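Local coordinates for protein glutathione transferase (PDB 6ZB6) that probably conjugates glutathione to herbicides and other electrophilic xenobiotics, as a phi class glutathione transferase linked to multiple-herbicide resistance, at residues Y79-G82 with E83-L86; E103-A106 with H107-P111. One frame throughout, in Å; residues are numbered along the deposited sequence.

Contact 1: residues Y79-G82 with E83-L86; sequences YKTG and EVDL. With NA (sodium ion), chain L.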
ATOM      1  N   TYR A  79      -2.687 -16.920   8.372  1.00 23.90           N
ATOM      2  CA  TYR A  79      -3.144 -16.515   9.693  1.00 29.33           C
ATOM      3  C   TYR A  79      -4.645 -16.293   9.757  1.00 33.16           C
ATOM      4  O   TYR A  79      -5.116 -15.635  10.685  1.00 42.33           O
ATOM      5  CB  TYR A  79      -2.400 -15.256  10.143  1.00 25.68           C
ATOM      6  CG  TYR A  79      -0.918 -15.498  10.298  1.00 28.67           C
ATOM      7  CD1 TYR A  79      -0.415 -16.166  11.407  1.00 32.75           C
ATOM      8  CD2 TYR A  79      -0.026 -15.076   9.324  1.00 25.14           C
ATOM      9  CE1 TYR A  79       0.943 -16.395  11.543  1.00 38.99           C
ATOM     10  CE2 TYR A  79       1.327 -15.297   9.451  1.00 33.39           C
ATOM     11  CZ  TYR A  79       1.808 -15.954  10.557  1.00 42.07           C
ATOM     12  OH  TYR A  79       3.161 -16.175  10.668  1.00 47.26           O
ATOM     13  N   LYS A  80      -5.401 -16.837   8.800  1.00 35.70           N
ATOM     14  CA  LYS A  80      -6.842 -16.617   8.704  1.00 41.31           C
ATOM     15  C   LYS A  80      -7.492 -16.759  10.074  1.00 54.23           C
ATOM     16  O   LYS A  80      -7.479 -17.845  10.665  1.00 45.23           O
ATOM     17  CB  LYS A  80      -7.471 -17.580   7.688  1.00 45.64           C
ATOM     18  CG  LYS A  80      -8.978 -17.425   7.523  1.00 52.11           C
ATOM     19  CD  LYS A  80      -9.361 -16.048   6.971  1.00 58.10           C
ATOM     20  CE  LYS A  80     -10.879 -15.897   6.835  1.00 57.48           C
ATOM     21  NZ  LYS A  80     -11.594 -15.813   8.148  1.00 50.16           N
ATOM     22  N   THR A  81      -8.023 -15.643  10.589  1.00 74.73           N
ATOM     23  CA  THR A  81      -8.426 -15.549  11.988  1.00 86.56           C
ATOM     24  C   THR A  81      -9.830 -16.095  12.204  1.00 90.48           C
ATOM     25  O   THR A  81     -10.058 -16.906  13.106  1.00 95.69           O
ATOM     26  CB  THR A  81      -8.367 -14.089  12.466  1.00 87.87           C
ATOM     27  OG1 THR A  81      -7.057 -13.546  12.251  1.00 87.06           O
ATOM     28  CG2 THR A  81      -8.699 -14.010  13.946  1.00 86.02           C
ATOM     29  N   GLY A  82     -10.782 -15.656  11.385  1.00 87.48           N
ATOM     30  CA  GLY A  82     -12.187 -15.796  11.709  1.00 88.88           C
ATOM     31  C   GLY A  82     -12.737 -14.466  12.185  1.00 87.06           C
ATOM     32  O   GLY A  82     -13.852 -14.073  11.824  1.00 85.33           O
ATOM     33  N   GLU A  83     -11.948 -13.764  13.004  1.00 86.17           N
ATOM     34  CA  GLU A  83     -12.236 -12.383  13.370  1.00 87.95           C
ATOM     35  C   GLU A  83     -11.986 -11.412  12.217  1.00 82.81           C
ATOM     36  O   GLU A  83     -12.590 -10.334  12.187  1.00 81.94           O
ATOM     37  CB  GLU A  83     -11.392 -11.989  14.591  1.00 96.66           C
ATOM     38  CG  GLU A  83     -11.357 -10.505  14.942  1.00104.52           C
ATOM     39  CD  GLU A  83     -10.140 -10.137  15.784  1.00109.91           C
ATOM     40  OE1 GLU A  83      -9.525 -11.047  16.384  1.00111.61           O
ATOM     41  OE2 GLU A  83      -9.795  -8.936  15.845  1.00110.49           O
ATOM     42  N   VAL A  84     -11.117 -11.771  11.268  1.00 75.91           N
ATOM     43  CA  VAL A  84     -10.756 -10.917  10.139  1.00 61.19           C
ATOM     44  C   VAL A  84     -10.896 -11.731   8.858  1.00 54.74           C
ATOM     45  O   VAL A  84     -10.314 -12.814   8.742  1.00 60.42           O
ATOM     46  CB  VAL A  84      -9.321 -10.371  10.270  1.00 60.79           C
ATOM     47  CG1 VAL A  84      -9.138  -9.119   9.425  1.00 68.20           C
ATOM     48  CG2 VAL A  84      -8.980 -10.096  11.728  1.00 58.56           C
ATOM     49  N   ASP A  85     -11.672 -11.216   7.907  1.00 40.10           N
ATOM     50  CA  ASP A  85     -11.814 -11.827   6.584  1.00 36.00           C
ATOM     51  C   ASP A  85     -11.695 -10.711   5.550  1.00 34.49           C
ATOM     52  O   ASP A  85     -12.695 -10.092   5.178  1.00 33.83           O
ATOM     53  CB  ASP A  85     -13.132 -12.576   6.458  1.00 38.35           C
ATOM     54  CG  ASP A  85     -13.249 -13.341   5.145  1.00 42.66           C
ATOM     55  OD1 ASP A  85     -12.214 -13.556   4.465  1.00 40.42           O
ATOM     56  OD2 ASP A  85     -14.385 -13.729   4.797  1.00 53.41           O
ATOM     57  N   LEU A  86     -10.468 -10.453   5.099  1.00 23.48           N
ATOM     58  CA  LEU A  86     -10.225  -9.391   4.130  1.00 23.57           C
ATOM     59  C   LEU A  86     -10.310  -9.871   2.690  1.00 28.01           C
ATOM     60  O   LEU A  86     -10.463  -9.042   1.785  1.00 23.71           O
ATOM     61  CB  LEU A  86      -8.854  -8.755   4.378  1.00 21.24           C
ATOM     62  CG  LEU A  86      -8.771  -7.980   5.696  1.00 23.38           C
ATOM     63  CD1 LEU A  86      -7.343  -7.598   6.048  1.00 27.25           C
ATOM     64  CD2 LEU A  86      -9.657  -6.731   5.611  1.00 21.22           C
TER
HETATM   65 NA    NA L 306      -9.581 -13.449   4.256  1.00 77.07          NA
HETATM   66  O   HOH W   1      -8.183 -11.977   5.807  1.00 46.13           O
HETATM   67  O   HOH W   2     -11.329 -15.426   3.226  1.00 35.94           O
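K80 and D85 reach each other across a surface turn, their side chains set at a slant to one another. The lysine chain leaves with CG anti to its backbone N (chi1 180°) and then bends at chi2 and again at chi4, which brings CE to 3.6 Å from D85 OD1 and lets NZ reach back to the main chain. There NZ gives a weak hydrogen bond to V84 O, 3.3 Å away. The ammonium does not touch the carboxylate: NZ and OD1 stay 4.4 Å apart, so the charges probably attract only weakly. D85 OD1 is occupied by the sodium ion at 2.6 Å and by the backbone N of R88. Two waters also bind the ion, and one of them accepts from L86 N.

At the other end of the turn T81 and E83 run side by side in the same direction, T81 CG2 lying 3.4 Å from E83 CB. T81 OG1 turns back to Y79 O, a 3.3 Å bond in the carbonyl plane. The whole forms an exposed loop after helix 68-78 whose far end, with L87, holds a sodium ion.

Contact 2: residues E103-A106 with H107-P111; sequences EVDA and HTYNP. With NA (sodium ion), chain J.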
ATOM      1  N   GLU A 103      -7.502  -5.037  -8.264  1.00 19.85           N
ATOM      2  CA  GLU A 103      -6.941  -4.781  -9.588  1.00 16.96           C
ATOM      3  C   GLU A 103      -7.048  -3.309  -9.966  1.00 16.64           C
ATOM      4  O   GLU A 103      -6.137  -2.762 -10.598  1.00 18.43           O
ATOM      5  CB  GLU A 103      -7.647  -5.638 -10.641  1.00 18.42           C
ATOM      6  CG  GLU A 103      -7.442  -7.158 -10.484  1.00 17.71           C
ATOM      7  CD  GLU A 103      -5.989  -7.562 -10.563  1.00 21.29           C
ATOM      8  OE1 GLU A 103      -5.294  -7.127 -11.516  1.00 19.20           O
ATOM      9  OE2 GLU A 103      -5.532  -8.318  -9.673  1.00 22.46           O
ATOM     10  N   VAL A 104      -8.158  -2.653  -9.606  1.00 22.43           N
ATOM     11  CA  VAL A 104      -8.281  -1.228  -9.900  1.00 22.61           C
ATOM     12  C   VAL A 104      -7.138  -0.461  -9.258  1.00 23.71           C
ATOM     13  O   VAL A 104      -6.526   0.417  -9.889  1.00 23.28           O
ATOM     14  CB  VAL A 104      -9.641  -0.675  -9.443  1.00 23.33           C
ATOM     15  CG1 VAL A 104      -9.638   0.842  -9.586  1.00 20.00           C
ATOM     16  CG2 VAL A 104     -10.776  -1.278 -10.246  1.00 20.57           C
ATOM     17  N   ASP A 105      -6.823  -0.771  -7.996  1.00 21.39           N
ATOM     18  CA  ASP A 105      -5.682  -0.111  -7.372  1.00 19.82           C
ATOM     19  C   ASP A 105      -4.420  -0.357  -8.166  1.00 22.89           C
ATOM     20  O   ASP A 105      -3.690   0.582  -8.489  1.00 20.17           O
ATOM     21  CB  ASP A 105      -5.475  -0.569  -5.930  1.00 19.11           C
ATOM     22  CG  ASP A 105      -4.127  -0.096  -5.365  1.00 29.29           C
ATOM     23  OD1 ASP A 105      -3.946   1.130  -5.206  1.00 23.13           O
ATOM     24  OD2 ASP A 105      -3.241  -0.934  -5.083  1.00 21.35           O
ATOM     25  N   ALA A 106      -4.152  -1.628  -8.509  1.00 16.39           N
ATOM     26  CA  ALA A 106      -2.898  -1.966  -9.163  1.00 16.49           C
ATOM     27  C   ALA A 106      -2.771  -1.299 -10.537  1.00 20.24           C
ATOM     28  O   ALA A 106      -1.684  -0.849 -10.917  1.00 20.77           O
ATOM     29  CB  ALA A 106      -2.780  -3.506  -9.279  1.00 13.37           C
ATOM     30  N   HIS A 107      -3.865  -1.206 -11.296  1.00 18.05           N
ATOM     31  CA  HIS A 107      -3.744  -0.823 -12.693  1.00 20.45           C
ATOM     32  C   HIS A 107      -4.448   0.460 -13.093  1.00 22.52           C
ATOM     33  O   HIS A 107      -4.277   0.896 -14.242  1.00 20.28           O
ATOM     34  CB  HIS A 107      -4.251  -1.961 -13.589  1.00 19.30           C
ATOM     35  CG  HIS A 107      -3.482  -3.218 -13.393  1.00 18.43           C
ATOM     36  ND1 HIS A 107      -2.157  -3.334 -13.756  1.00 20.71           N
ATOM     37  CD2 HIS A 107      -3.817  -4.387 -12.797  1.00 21.12           C
ATOM     38  CE1 HIS A 107      -1.722  -4.541 -13.432  1.00 19.80           C
ATOM     39  NE2 HIS A 107      -2.709  -5.198 -12.847  1.00 19.83           N
ATOM     40  N   THR A 108      -5.224   1.075 -12.208  1.00 23.52           N
ATOM     41  CA  THR A 108      -5.900   2.311 -12.581  1.00 20.79           C
ATOM     42  C   THR A 108      -5.601   3.411 -11.569  1.00 23.07           C
ATOM     43  O   THR A 108      -5.111   4.482 -11.945  1.00 24.33           O
ATOM     44  CB  THR A 108      -7.405   2.071 -12.708  1.00 22.68           C
ATOM     45  OG1 THR A 108      -7.658   1.252 -13.856  1.00 25.36           O
ATOM     46  CG2 THR A 108      -8.153   3.385 -12.863  1.00 19.52           C
ATOM     47  N   TYR A 109      -5.851   3.146 -10.284  1.00 22.46           N
ATOM     48  CA  TYR A 109      -5.673   4.179  -9.263  1.00 23.45           C
ATOM     49  C   TYR A 109      -4.197   4.414  -8.975  1.00 24.98           C
ATOM     50  O   TYR A 109      -3.727   5.550  -9.021  1.00 24.21           O
ATOM     51  CB  TYR A 109      -6.431   3.782  -7.993  1.00 18.66           C
ATOM     52  CG  TYR A 109      -6.239   4.656  -6.759  1.00 21.08           C
ATOM     53  CD1 TYR A 109      -5.140   4.495  -5.928  1.00 22.24           C
ATOM     54  CD2 TYR A 109      -7.187   5.615  -6.411  1.00 19.73           C
ATOM     55  CE1 TYR A 109      -4.976   5.279  -4.776  1.00 16.21           C
ATOM     56  CE2 TYR A 109      -7.034   6.401  -5.269  1.00 20.46           C
ATOM     57  CZ  TYR A 109      -5.936   6.227  -4.464  1.00 22.82           C
ATOM     58  OH  TYR A 109      -5.779   6.995  -3.341  1.00 21.52           O
ATOM     59  N   ASN A 110      -3.441   3.352  -8.690  1.00 18.99           N
ATOM     60  CA  ASN A 110      -2.056   3.617  -8.332  1.00 20.77           C
ATOM     61  C   ASN A 110      -1.244   4.166  -9.504  1.00 22.13           C
ATOM     62  O   ASN A 110      -0.377   5.016  -9.279  1.00 24.66           O
ATOM     63  CB  ASN A 110      -1.360   2.377  -7.759  1.00 19.06           C
ATOM     64  CG  ASN A 110      -0.180   2.757  -6.890  1.00 26.24           C
ATOM     65  OD1 ASN A 110      -0.324   3.539  -5.935  1.00 28.99           O
ATOM     66  ND2 ASN A 110       0.994   2.269  -7.242  1.00 27.57           N
ATOM     67  N   PRO A 111      -1.467   3.733 -10.753  1.00 24.33           N
ATOM     68  CA  PRO A 111      -0.743   4.375 -11.866  1.00 25.15           C
ATOM     69  C   PRO A 111      -1.052   5.855 -12.025  1.00 28.41           C
ATOM     70  O   PRO A 111      -0.221   6.593 -12.567  1.00 25.68           O
ATOM     71  CB  PRO A 111      -1.190   3.563 -13.088  1.00 26.92           C
ATOM     72  CG  PRO A 111      -1.392   2.199 -12.525  1.00 23.48           C
ATOM     73  CD  PRO A 111      -2.064   2.449 -11.188  1.00 18.70           C
TER
HETATM   74 NA    NA J 304      -7.552   2.836 -16.208  1.00 50.25          NA
HETATM   75  O   HOH W   3      -2.525  -7.371 -11.156  1.00 21.98           O
HETATM   76  O   HOH W   4      -2.392   3.151  -4.212  1.00 22.06           O
HETATM   77  O   HOH W   5       0.593   0.043  -9.734  1.00 23.23           O
HETATM   78  O   HOH W   6      -4.977   2.753 -17.020  1.00 53.57           O
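H107 lies alongside E103, one helical turn earlier, and beside A106. Its CG sits anti to its own carbonyl carbon (chi1 -60°), which lays the imidazole back along the helix over the A106 methyl. A106 CB is 4.0 Å from the ring centroid, a CH-pi contact over one face and offset toward the rim. E103 OE1 comes instead to the ring edge, in plane, 3.4 Å from CD2, with carboxylate and imidazole turned 33° apart. A water joins H107 NE2 to the same carboxylate oxygen.

D105 faces the interior. Its OD1 meets Y109 CD1 at 3.6 Å, the carboxylate tilted 44° from the phenol ring, and also lies beside N110 CB; one water lies within hydrogen-bonding distance of both D105 OD1 and N110 OD1. The other oxygen, OD2, forms a salt bridge with R69, while Y109 carries its hydroxyl on to T176.

Beneath these side chains the helix widens. V104 O accepts from T108 N at 2.7 Å and from Y109 N at 2.8 Å, the two donors arriving from opposite faces of the carbonyl plane. N110 N then bonds D105 O, five residues back, in a pi-type turn. P111 has no N-H to continue the series, and its CD packs 3.3 Å from A106 O, which accepts a hydrogen bond from a water.

T108 OG1 binds a sodium ion on the flank of the helix. The exposed side is thus met by water and sodium; the buried carboxylate of D105 has a water at OD1 and R69 on OD2, which probably offsets its charge.

Contact 1 comes first along the chain, in the loop between helices 68-78 and 92-127; contact 2 follows within helix 92-127. Their centres are about 25 Å apart and their nearest atoms about 11 Å, so they do not touch. The centre of contact 1 is peripheral, about 19 Å from that of the chain, where the polypeptide passes from the thioredoxin-like N-terminal domain to the helical C-terminal domain. That of contact 2 is deeper, at about 11 Å, and its residues pack on helix 133-156. Helix 68-78 leads into contact 1 and also supplies the arginine partner of contact 2. The N110 side chain is about 8 Å from the bound S-(p-nitrobenzyl)glutathione, so contact 2 approaches the pocket without touching the ligand.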